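Local coordinates for DUF115 domain-containing protein (PDB 5MU5) that probably transfers sugar to flagellin as a Maf-family glycosyltransferase and is involved in formation of the bacterial flagellum, at residues Leu110-Pro116 against Tyr608-Pro614; Gly45-Val49 against Gly130-Gln134; Gly326-Arg331 against Ser652-Leu656; Ala371-Leu377 against Pro587-Phe593. One frame throughout, in Å; residues are numbered along the deposited sequence.

Contact 1: residues Leu110-Pro116 against Tyr608-Pro614; sequences LSFLQHP and YVKRVTP
The ring of Phe112 fills a hollow between Tyr608, near the end of helix 589-609, and Val612 of strand 612-613. Tyr608 brings its ring edge over the Phe112 face, CD1 leading, in a T-shaped stack with centroids 5.3 Å apart and planes at 73°. Tyr608 O meets the rim of Phe112 in the plane of the ring, 3.6 Å from CD1, and Val612 CG2 packs 3.8 Å from Phe112 CE1. Phe112 CG is anti to the carbonyl carbon (chi1 -63°), which swings the ring nearer to 608-614 than its CB. Helices 92-107 and 618-646 wall the hollow through Leu102, Ala105 and Phe621. Strands 111-112 and 612-613 form a minimal two-stranded antiparallel sheet: Ser111 and Thr613 are its hydrogen-bonded pair, with Ser111 N to Thr613 O at 2.9 Å and Thr613 N to Ser111 O at 2.8 Å, and Phe112 and Val612 its non-hydrogen-bonded pair. On the other face Ser111 OG donates to Thr613 OG1, while the CG2 bump of Thr613 presses tightly on Leu113 CG (3.4 Å). Farther along, the extended Arg611 lies side by side with Pro116, whose CD sits over one guanidinium face. Arg611 NE donates to Gln114 O (3.0 Å), which is in the guanidinium plane although the donor stands well out of the carbonyl plane; Arg611 NH1 goes on to a salt bridge with Asp208.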
# COMPACT_ATOMS: atom_id res chain seq x y z
N LEU A 110 -6.70 -27.93 23.14
CA LEU A 110 -5.55 -27.11 22.83
C LEU A 110 -5.79 -25.71 23.37
O LEU A 110 -6.94 -25.27 23.51
CB LEU A 110 -5.34 -27.04 21.32
CG LEU A 110 -5.26 -28.38 20.61
CD1 LEU A 110 -5.10 -28.13 19.11
CD2 LEU A 110 -4.13 -29.23 21.14
N SER A 111 -4.70 -25.03 23.70
CA SER A 111 -4.75 -23.62 24.05
C SER A 111 -3.60 -22.89 23.36
O SER A 111 -2.83 -23.49 22.60
CB SER A 111 -4.68 -23.45 25.56
OG SER A 111 -3.46 -23.98 26.01
N PHE A 112 -3.49 -21.60 23.61
CA PHE A 112 -2.55 -20.76 22.88
C PHE A 112 -1.72 -19.92 23.83
O PHE A 112 -2.26 -19.21 24.64
CB PHE A 112 -3.31 -19.89 21.90
CG PHE A 112 -4.04 -20.69 20.86
CD1 PHE A 112 -3.35 -21.19 19.76
CD2 PHE A 112 -5.36 -21.03 21.02
CE1 PHE A 112 -3.99 -21.97 18.81
CE2 PHE A 112 -6.01 -21.81 20.07
CZ PHE A 112 -5.32 -22.28 18.97
N LEU A 113 -0.40 -20.04 23.73
CA LEU A 113 0.49 -19.22 24.50
C LEU A 113 0.47 -17.79 23.97
O LEU A 113 0.18 -17.55 22.80
CB LEU A 113 1.91 -19.74 24.38
CG LEU A 113 2.21 -21.16 24.79
CD1 LEU A 113 3.58 -21.52 24.24
CD2 LEU A 113 2.16 -21.33 26.30
N GLN A 114 0.85 -16.85 24.82
CA GLN A 114 0.98 -15.46 24.39
C GLN A 114 2.12 -15.36 23.38
O GLN A 114 1.99 -14.73 22.36
CB GLN A 114 1.27 -14.56 25.59
CG GLN A 114 1.16 -13.07 25.26
CD GLN A 114 1.85 -12.15 26.28
OE1 GLN A 114 2.21 -12.56 27.38
NE2 GLN A 114 2.02 -10.90 25.90
N HIS A 115 3.25 -16.00 23.68
CA HIS A 115 4.43 -15.94 22.83
C HIS A 115 4.79 -17.35 22.44
O HIS A 115 4.58 -18.28 23.21
CB HIS A 115 5.61 -15.28 23.57
CG HIS A 115 5.35 -13.86 23.98
ND1 HIS A 115 4.90 -12.90 23.10
CD2 HIS A 115 5.51 -13.23 25.17
CE1 HIS A 115 4.77 -11.75 23.73
NE2 HIS A 115 5.13 -11.92 24.99
N PRO A 116 5.35 -17.53 21.24
CA PRO A 116 5.77 -18.89 20.92
C PRO A 116 6.87 -19.42 21.87
O PRO A 116 7.72 -18.65 22.33
CB PRO A 116 6.34 -18.75 19.50
CG PRO A 116 5.71 -17.52 18.96
CD PRO A 116 5.61 -16.61 20.13
N TYR A 608 -1.28 -18.32 15.12
CA TYR A 608 -1.71 -19.28 16.14
C TYR A 608 -0.97 -20.61 16.15
O TYR A 608 -0.76 -21.18 17.24
CB TYR A 608 -3.23 -19.45 16.13
CG TYR A 608 -3.95 -18.19 16.63
CD1 TYR A 608 -3.92 -17.85 17.97
CD2 TYR A 608 -4.63 -17.34 15.75
CE1 TYR A 608 -4.57 -16.72 18.44
CE2 TYR A 608 -5.27 -16.21 16.21
CZ TYR A 608 -5.23 -15.90 17.55
OH TYR A 608 -5.85 -14.78 18.04
N VAL A 609 -0.53 -21.12 14.99
CA VAL A 609 0.20 -22.40 15.00
C VAL A 609 1.53 -22.36 15.77
O VAL A 609 1.94 -23.37 16.34
CB VAL A 609 0.53 -22.98 13.60
CG1 VAL A 609 -0.72 -23.42 12.92
CG2 VAL A 609 1.30 -21.99 12.75
N LYS A 610 2.22 -21.23 15.75
CA LYS A 610 3.44 -21.07 16.53
C LYS A 610 3.19 -21.06 18.04
O LYS A 610 4.11 -21.20 18.80
CB LYS A 610 4.09 -19.73 16.25
CG LYS A 610 4.61 -19.49 14.86
CD LYS A 610 5.36 -18.17 14.92
CE LYS A 610 5.51 -17.58 13.54
NZ LYS A 610 4.24 -16.93 13.11
N ARG A 611 1.95 -20.81 18.45
CA ARG A 611 1.61 -20.60 19.85
C ARG A 611 0.73 -21.70 20.42
O ARG A 611 0.39 -21.68 21.60
CB ARG A 611 0.91 -19.24 19.98
CG ARG A 611 1.85 -18.07 19.72
CD ARG A 611 1.10 -16.75 19.68
NE ARG A 611 2.01 -15.60 19.53
CZ ARG A 611 2.64 -15.26 18.40
NH1 ARG A 611 2.49 -15.97 17.28
NH2 ARG A 611 3.40 -14.20 18.38
N VAL A 612 0.38 -22.68 19.60
CA VAL A 612 -0.50 -23.74 20.06
C VAL A 612 0.22 -24.68 21.04
O VAL A 612 1.34 -25.08 20.81
CB VAL A 612 -1.10 -24.52 18.87
CG1 VAL A 612 -0.07 -25.41 18.22
CG2 VAL A 612 -2.31 -25.31 19.33
N THR A 613 -0.45 -24.98 22.16
CA THR A 613 0.03 -25.98 23.12
C THR A 613 -1.11 -26.95 23.40
O THR A 613 -2.29 -26.58 23.31
CB THR A 613 0.47 -25.38 24.47
OG1 THR A 613 -0.61 -24.64 25.05
CG2 THR A 613 1.67 -24.48 24.28
N PRO A 614 -0.78 -28.19 23.78
CA PRO A 614 0.57 -28.77 23.94
C PRO A 614 1.31 -28.94 22.61
O PRO A 614 0.72 -29.39 21.61
CB PRO A 614 0.29 -30.15 24.53
CG PRO A 614 -1.05 -30.07 25.14
CD PRO A 614 -1.82 -28.99 24.45

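Contact 2: residues Gly45-Val49 against Gly130-Gln134; sequences GDLDV and GLGYQ
Tyr133 and Leu131 both point at strand 47-51 and meet it with different ends: a hydroxyl from one, a forked methyl pair from the other. The phenol reaches the strand end-on, and Tyr133 OH donates to Leu47 O at 2.6 Å. That oxygen lies near the plane of the Tyr133 ring, at its edge. Seen from the acceptor the bond is bent, with a C=O...donor angle of 116° and the donor tilted 26° from the carbonyl plane. Leu131 runs beside the phenol, its CB over one face of the Tyr133 ring, and splits its methyls: CD1 touches Leu47 O at 3.4 Å, whereas CD2 packs against Val49 CG2 at 3.8 Å. Val49 has CG2 anti to its carbonyl carbon (chi1 -177° to CG1), which turns that methyl to the leucine. Replacing Tyr133 by a phenylalanine would probably leave Leu47 O without this hydroxyl donor and the ring without its polar tie to the strand. Residues 130-134 follow strand 123-127 of a parallel sheet of Rossmann-like order 3-2-1-4; strand 47-51 is the middle of a separate three-stranded antiparallel sheet. Tyr57 OH bonds Leu131 N, and Thr163 OG1 bonds Leu131 O. The chemistry is thus a short hydroxyl-to-carbonyl bond beside a small leucine-valine contact, in a buried place; the hydroxyl is likely to help set the loop against the strand, together with the Tyr57 and Thr163 bonds.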
# COMPACT_ATOMS: atom_id res chain seq x y z
N GLY A 45 42.85 -14.44 18.37
CA GLY A 45 43.00 -15.22 17.13
C GLY A 45 41.79 -15.15 16.20
O GLY A 45 41.73 -15.86 15.21
N ASP A 46 40.82 -14.29 16.54
CA ASP A 46 39.62 -14.12 15.73
C ASP A 46 39.90 -13.03 14.72
O ASP A 46 40.69 -12.10 14.99
CB ASP A 46 38.44 -13.67 16.59
CG ASP A 46 38.22 -14.56 17.79
OD1 ASP A 46 38.15 -15.79 17.59
OD2 ASP A 46 38.10 -14.02 18.91
N LEU A 47 39.27 -13.14 13.56
CA LEU A 47 39.44 -12.11 12.55
C LEU A 47 38.66 -10.88 13.01
O LEU A 47 37.59 -11.01 13.60
CB LEU A 47 38.97 -12.58 11.17
CG LEU A 47 39.90 -13.58 10.48
CD1 LEU A 47 39.21 -14.14 9.24
CD2 LEU A 47 41.24 -12.94 10.11
N ASP A 48 39.22 -9.70 12.75
CA ASP A 48 38.63 -8.44 13.19
C ASP A 48 38.89 -7.37 12.14
O ASP A 48 39.74 -7.54 11.27
CB ASP A 48 39.23 -8.04 14.55
CG ASP A 48 38.33 -7.09 15.35
OD1 ASP A 48 37.37 -6.52 14.78
OD2 ASP A 48 38.57 -6.90 16.56
N VAL A 49 38.14 -6.28 12.21
CA VAL A 49 38.30 -5.14 11.31
C VAL A 49 38.86 -3.93 12.06
O VAL A 49 38.23 -3.40 12.97
CB VAL A 49 36.97 -4.76 10.64
CG1 VAL A 49 37.18 -3.62 9.65
CG2 VAL A 49 36.38 -5.96 9.93
N GLY A 130 28.70 -6.84 10.23
CA GLY A 130 30.02 -6.95 10.80
C GLY A 130 30.70 -8.03 9.99
O GLY A 130 30.57 -8.04 8.77
N LEU A 131 31.39 -8.95 10.67
CA LEU A 131 32.01 -10.08 10.02
C LEU A 131 31.10 -11.29 9.98
O LEU A 131 31.49 -12.35 9.51
CB LEU A 131 33.36 -10.42 10.65
CG LEU A 131 34.43 -9.35 10.38
CD1 LEU A 131 35.75 -9.70 11.04
CD2 LEU A 131 34.65 -9.14 8.88
N GLY A 132 29.87 -11.14 10.44
CA GLY A 132 28.87 -12.19 10.31
C GLY A 132 28.99 -13.38 11.22
O GLY A 132 28.37 -14.41 10.97
N TYR A 133 29.77 -13.25 12.29
CA TYR A 133 29.89 -14.32 13.28
C TYR A 133 28.51 -14.77 13.85
O TYR A 133 28.32 -15.94 14.17
CB TYR A 133 30.80 -13.88 14.43
CG TYR A 133 32.24 -13.64 14.04
CD1 TYR A 133 32.96 -14.62 13.37
CD2 TYR A 133 32.90 -12.46 14.39
CE1 TYR A 133 34.29 -14.44 13.02
CE2 TYR A 133 34.23 -12.27 14.05
CZ TYR A 133 34.92 -13.26 13.36
OH TYR A 133 36.24 -13.11 13.01
N GLN A 134 27.55 -13.86 13.95
CA GLN A 134 26.21 -14.21 14.44
C GLN A 134 25.41 -15.12 13.50
O GLN A 134 24.62 -15.93 13.98
CB GLN A 134 25.38 -12.94 14.76
CG GLN A 134 25.01 -12.03 13.58
CD GLN A 134 26.14 -11.12 13.11
OE1 GLN A 134 27.25 -11.16 13.64
NE2 GLN A 134 25.87 -10.29 12.12

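Contact 3: residues Gly326-Arg331 against Ser652-Leu656; sequences GAAPYR and SDEEL
Glu654 reaches across to Arg331 from helix 653-661, passing over Ala327 on the way. From CB, CG stands anti to the carbonyl carbon (chi1 -70°), and the chain beyond it is extended. CG comes 4.1 Å from the CB of Ala327, and the carboxylate carbon CD comes closer still, to 3.6 Å from the same methyl. At the tip Arg331 NH1 bonds Glu654 OE1 at 3.0 Å and Arg331 NH2 bonds Glu654 OE2 at 3.2 Å, with a weak third bond from NH1 to OE2. The salt bridge is therefore end-on, both oxygens met on their syn sides, with guanidinium and carboxylate planes 26° apart. The arginine is bent at chi3, and one face of its guanidinium lies over the Ala327 carbonyl carbon. With an alanine at Glu654, the Arg331 guanidinium would probably lose its carboxylate mate and the methyl of Ala327 its cover. Beside it Asp653 OD2 accepts from Ala327 N at 3.1 Å, the donor 42° out of the carboxylate plane. Ala327 begins helix 327-340 right after the N-cap Gly326, so this negative group at the helix start is likely to be favoured electrostatically. Ser652, N-cap of its own helix, takes weak bonds from Glu654 N and Glu655 N. The contact lies at the surface, where helix 327-340 meets helix 653-661; Asp653 also touches helix 242-257, and Leu656 packs on Trp642 and Tyr643 of helix 618-646.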
# COMPACT_ATOMS: atom_id res chain seq x y z
N GLY A 326 -19.95 3.30 -3.23
CA GLY A 326 -20.92 3.15 -2.14
C GLY A 326 -22.18 3.98 -2.21
O GLY A 326 -22.22 5.06 -2.80
N ALA A 327 -23.21 3.48 -1.56
CA ALA A 327 -24.50 4.10 -1.59
C ALA A 327 -24.53 5.43 -0.83
O ALA A 327 -25.24 6.36 -1.23
CB ALA A 327 -25.55 3.14 -1.05
N ALA A 328 -23.74 5.52 0.25
CA ALA A 328 -23.74 6.73 1.08
C ALA A 328 -23.26 7.99 0.33
O ALA A 328 -23.95 9.01 0.35
CB ALA A 328 -22.97 6.52 2.39
N PRO A 329 -22.06 7.94 -0.32
CA PRO A 329 -21.66 9.05 -1.18
C PRO A 329 -22.72 9.38 -2.24
O PRO A 329 -22.98 10.56 -2.52
CB PRO A 329 -20.39 8.55 -1.84
CG PRO A 329 -19.85 7.53 -0.92
CD PRO A 329 -21.04 6.87 -0.30
N TYR A 330 -23.34 8.36 -2.83
CA TYR A 330 -24.40 8.62 -3.78
C TYR A 330 -25.58 9.36 -3.13
O TYR A 330 -26.10 10.33 -3.70
CB TYR A 330 -24.90 7.32 -4.44
CG TYR A 330 -26.28 7.46 -5.05
CD1 TYR A 330 -26.46 8.16 -6.24
CD2 TYR A 330 -27.39 6.90 -4.44
CE1 TYR A 330 -27.72 8.30 -6.81
CE2 TYR A 330 -28.67 7.05 -4.99
CZ TYR A 330 -28.82 7.75 -6.18
OH TYR A 330 -30.05 7.89 -6.76
N ARG A 331 -26.02 8.88 -1.97
CA ARG A 331 -27.19 9.48 -1.33
C ARG A 331 -26.91 10.93 -0.97
O ARG A 331 -27.79 11.76 -1.09
CB ARG A 331 -27.71 8.67 -0.13
CG ARG A 331 -28.51 7.43 -0.51
CD ARG A 331 -29.08 6.72 0.72
NE ARG A 331 -28.03 6.19 1.60
CZ ARG A 331 -27.60 4.92 1.63
NH1 ARG A 331 -28.14 3.98 0.83
NH2 ARG A 331 -26.63 4.57 2.46
N SER A 652 -28.18 -2.88 -6.12
CA SER A 652 -27.23 -1.94 -5.52
C SER A 652 -26.15 -2.67 -4.72
O SER A 652 -26.25 -3.87 -4.45
CB SER A 652 -27.93 -0.96 -4.59
OG SER A 652 -28.15 -1.55 -3.32
N ASP A 653 -25.13 -1.92 -4.33
CA ASP A 653 -24.03 -2.44 -3.51
C ASP A 653 -24.54 -3.02 -2.20
O ASP A 653 -23.96 -4.00 -1.69
CB ASP A 653 -23.03 -1.33 -3.17
CG ASP A 653 -23.64 -0.21 -2.30
OD1 ASP A 653 -24.85 0.08 -2.45
OD2 ASP A 653 -22.90 0.38 -1.46
N GLU A 654 -25.58 -2.40 -1.65
CA GLU A 654 -26.12 -2.80 -0.35
C GLU A 654 -26.89 -4.10 -0.46
O GLU A 654 -26.94 -4.84 0.50
CB GLU A 654 -26.97 -1.68 0.30
CG GLU A 654 -26.10 -0.50 0.76
CD GLU A 654 -26.90 0.71 1.29
OE1 GLU A 654 -28.03 0.96 0.82
OE2 GLU A 654 -26.37 1.43 2.17
N GLU A 655 -27.46 -4.38 -1.62
CA GLU A 655 -28.13 -5.67 -1.82
C GLU A 655 -27.06 -6.77 -1.82
O GLU A 655 -27.18 -7.78 -1.11
CB GLU A 655 -28.92 -5.69 -3.12
CG GLU A 655 -29.74 -6.97 -3.31
CD GLU A 655 -30.15 -7.22 -4.75
OE1 GLU A 655 -30.57 -6.27 -5.44
OE2 GLU A 655 -30.05 -8.39 -5.21
N LEU A 656 -26.02 -6.56 -2.62
CA LEU A 656 -24.91 -7.52 -2.73
C LEU A 656 -24.27 -7.81 -1.38
O LEU A 656 -24.06 -8.99 -1.02
CB LEU A 656 -23.85 -6.99 -3.69
CG LEU A 656 -22.54 -7.76 -3.76
CD1 LEU A 656 -22.76 -9.24 -4.04
CD2 LEU A 656 -21.70 -7.14 -4.86

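Contact 4: residues Ala371-Leu377 against Pro587-Phe593; sequences ALSSYAL and PTVAQFF
OE1 of Gln591 takes a sound bond from Thr588 N and a weak one from Thr588 OG1, at the start of the helix whose Val589 and Phe592 press on Ala376. The bond from Thr588 N to Gln591 OE1 is 2.9 Å long, in the carbonyl plane and on a lone pair. In return Gln591 N donates to Thr588 OG1 at 3.1 Å, which completes a capping box and fixes the first turn of helix 589-609. That turn runs almost exactly antiparallel to 373-377: the axes of the short helical segments approach to 8.6 Å at 175°. The pairing itself is packing. The Phe592 ring lies between two covers, Pro587 CB on one face, 3.5 Å above the plane, and Leu372 O on the opposite face, with Ser373 N also on the latter side. Phe592 CB comes 3.6 Å from Ser373 CA, the point where the two backbones draw nearest. The small Ala376 lets its CB meet Val589 CG2 at 3.7 Å. The same valine methyl, anti to its carbonyl carbon, also touches Leu377 CB at 3.5 Å, so one branch serves two residues of the facing helix. On the other flank Ser373 CB sits 3.5 Å from Phe593 CE1, while Ser373 OG turns to a hydrogen bond with Thr249 and Ser373 N to one with Glu245. Helix 242-257 supplies both of those partners and touches Phe593 through Leu242; Trp546 of helix 546-564 covers Leu377 and Val589, and Arg543 bonds the carbonyl oxygens of Ala376 and Leu377.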
# COMPACT_ATOMS: atom_id res chain seq x y z
N ALA A 371 -4.99 -0.47 -8.96
CA ALA A 371 -4.80 -1.35 -7.81
C ALA A 371 -6.10 -1.99 -7.29
O ALA A 371 -6.30 -2.12 -6.08
CB ALA A 371 -4.08 -0.59 -6.67
N LEU A 372 -6.97 -2.39 -8.20
CA LEU A 372 -8.24 -3.01 -7.86
C LEU A 372 -8.55 -4.02 -8.93
O LEU A 372 -8.02 -3.93 -10.02
CB LEU A 372 -9.37 -1.97 -7.79
CG LEU A 372 -9.28 -0.87 -6.73
CD1 LEU A 372 -10.30 0.25 -6.99
CD2 LEU A 372 -9.50 -1.44 -5.34
N SER A 373 -9.43 -4.97 -8.62
CA SER A 373 -9.91 -5.94 -9.60
C SER A 373 -10.57 -5.24 -10.80
O SER A 373 -10.43 -5.68 -11.92
CB SER A 373 -10.94 -6.88 -8.95
OG SER A 373 -12.05 -6.14 -8.44
N SER A 374 -11.27 -4.15 -10.54
CA SER A 374 -11.94 -3.38 -11.58
C SER A 374 -10.94 -2.73 -12.54
O SER A 374 -11.27 -2.49 -13.70
CB SER A 374 -12.81 -2.31 -10.93
OG SER A 374 -12.07 -1.62 -9.94
N TYR A 375 -9.75 -2.40 -12.05
CA TYR A 375 -8.73 -1.82 -12.91
C TYR A 375 -8.24 -2.87 -13.90
O TYR A 375 -8.22 -2.66 -15.11
CB TYR A 375 -7.54 -1.29 -12.10
CG TYR A 375 -6.52 -0.62 -12.98
CD1 TYR A 375 -6.72 0.69 -13.41
CD2 TYR A 375 -5.38 -1.30 -13.41
CE1 TYR A 375 -5.80 1.32 -14.23
CE2 TYR A 375 -4.46 -0.69 -14.24
CZ TYR A 375 -4.68 0.62 -14.65
OH TYR A 375 -3.78 1.25 -15.48
N ALA A 376 -7.86 -4.02 -13.37
CA ALA A 376 -7.32 -5.07 -14.19
C ALA A 376 -8.33 -5.55 -15.20
O ALA A 376 -7.99 -5.90 -16.31
CB ALA A 376 -6.87 -6.23 -13.31
N LEU A 377 -9.60 -5.57 -14.83
CA LEU A 377 -10.59 -6.14 -15.71
C LEU A 377 -11.03 -5.13 -16.78
O LEU A 377 -11.07 -5.45 -17.97
CB LEU A 377 -11.76 -6.66 -14.88
CG LEU A 377 -12.58 -7.80 -15.49
CD1 LEU A 377 -13.63 -8.29 -14.49
CD2 LEU A 377 -13.25 -7.36 -16.78
N PRO A 587 -0.91 -7.71 -11.43
CA PRO A 587 -1.77 -8.76 -10.93
C PRO A 587 -2.96 -9.05 -11.86
O PRO A 587 -3.49 -8.13 -12.48
CB PRO A 587 -2.27 -8.21 -9.58
CG PRO A 587 -1.36 -7.08 -9.24
CD PRO A 587 -0.85 -6.54 -10.54
N THR A 588 -3.35 -10.31 -11.96
CA THR A 588 -4.54 -10.68 -12.70
C THR A 588 -5.78 -10.32 -11.90
O THR A 588 -5.72 -10.08 -10.67
CB THR A 588 -4.60 -12.20 -12.94
OG1 THR A 588 -4.57 -12.87 -11.68
CG2 THR A 588 -3.44 -12.70 -13.83
N VAL A 589 -6.92 -10.32 -12.58
CA VAL A 589 -8.21 -10.14 -11.92
C VAL A 589 -8.41 -11.21 -10.83
O VAL A 589 -8.81 -10.90 -9.71
CB VAL A 589 -9.33 -10.19 -12.97
CG1 VAL A 589 -10.70 -10.32 -12.33
CG2 VAL A 589 -9.26 -8.95 -13.84
N ALA A 590 -8.13 -12.46 -11.16
CA ALA A 590 -8.24 -13.55 -10.18
C ALA A 590 -7.44 -13.27 -8.92
O ALA A 590 -7.92 -13.44 -7.81
CB ALA A 590 -7.80 -14.87 -10.80
N GLN A 591 -6.22 -12.79 -9.10
CA GLN A 591 -5.38 -12.48 -7.96
C GLN A 591 -5.92 -11.34 -7.12
O GLN A 591 -5.84 -11.37 -5.90
CB GLN A 591 -3.97 -12.16 -8.43
CG GLN A 591 -3.20 -13.38 -8.80
CD GLN A 591 -1.89 -13.04 -9.46
OE1 GLN A 591 -1.80 -12.07 -10.21
NE2 GLN A 591 -0.86 -13.84 -9.18
N PHE A 592 -6.42 -10.30 -7.77
CA PHE A 592 -7.03 -9.21 -7.04
C PHE A 592 -8.23 -9.69 -6.26
O PHE A 592 -8.46 -9.23 -5.16
CB PHE A 592 -7.49 -8.09 -7.96
CG PHE A 592 -6.42 -7.10 -8.28
CD1 PHE A 592 -5.88 -6.33 -7.28
CD2 PHE A 592 -5.99 -6.93 -9.58
CE1 PHE A 592 -4.91 -5.40 -7.56
CE2 PHE A 592 -5.02 -6.00 -9.89
CZ PHE A 592 -4.48 -5.24 -8.87
N PHE A 593 -9.00 -10.58 -6.84
CA PHE A 593 -10.20 -11.07 -6.16
C PHE A 593 -9.96 -11.79 -4.85
O PHE A 593 -10.66 -11.55 -3.89
CB PHE A 593 -11.05 -11.95 -7.08
CG PHE A 593 -12.21 -11.24 -7.67
CD1 PHE A 593 -12.03 -10.29 -8.65
CD2 PHE A 593 -13.50 -11.51 -7.23
CE1 PHE A 593 -13.11 -9.62 -9.18
CE2 PHE A 593 -14.58 -10.83 -7.75
CZ PHE A 593 -14.39 -9.90 -8.73

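Contacts 1 and 4 share helix 589-609, one at its end and one at its start, with nearest atoms about 21 Å apart; its end meets the N-terminal family region through an aromatic stack, with strand pairing just beyond it, and its start meets the MptE-like region through apolar helix packing. Contact 3 joins that same MptE-like region to the helical-bundle region again, about 9 Å from contact 4 at the nearest atoms, yet it lies at the surface and relies on charge. Contact 2 alone keeps both segments in the N-terminal region; it is buried, combines one hydroxyl bond with leucine-valine packing, and its centre is 63 Å from that of contact 3. Contacts 1 and 4 are partly buried.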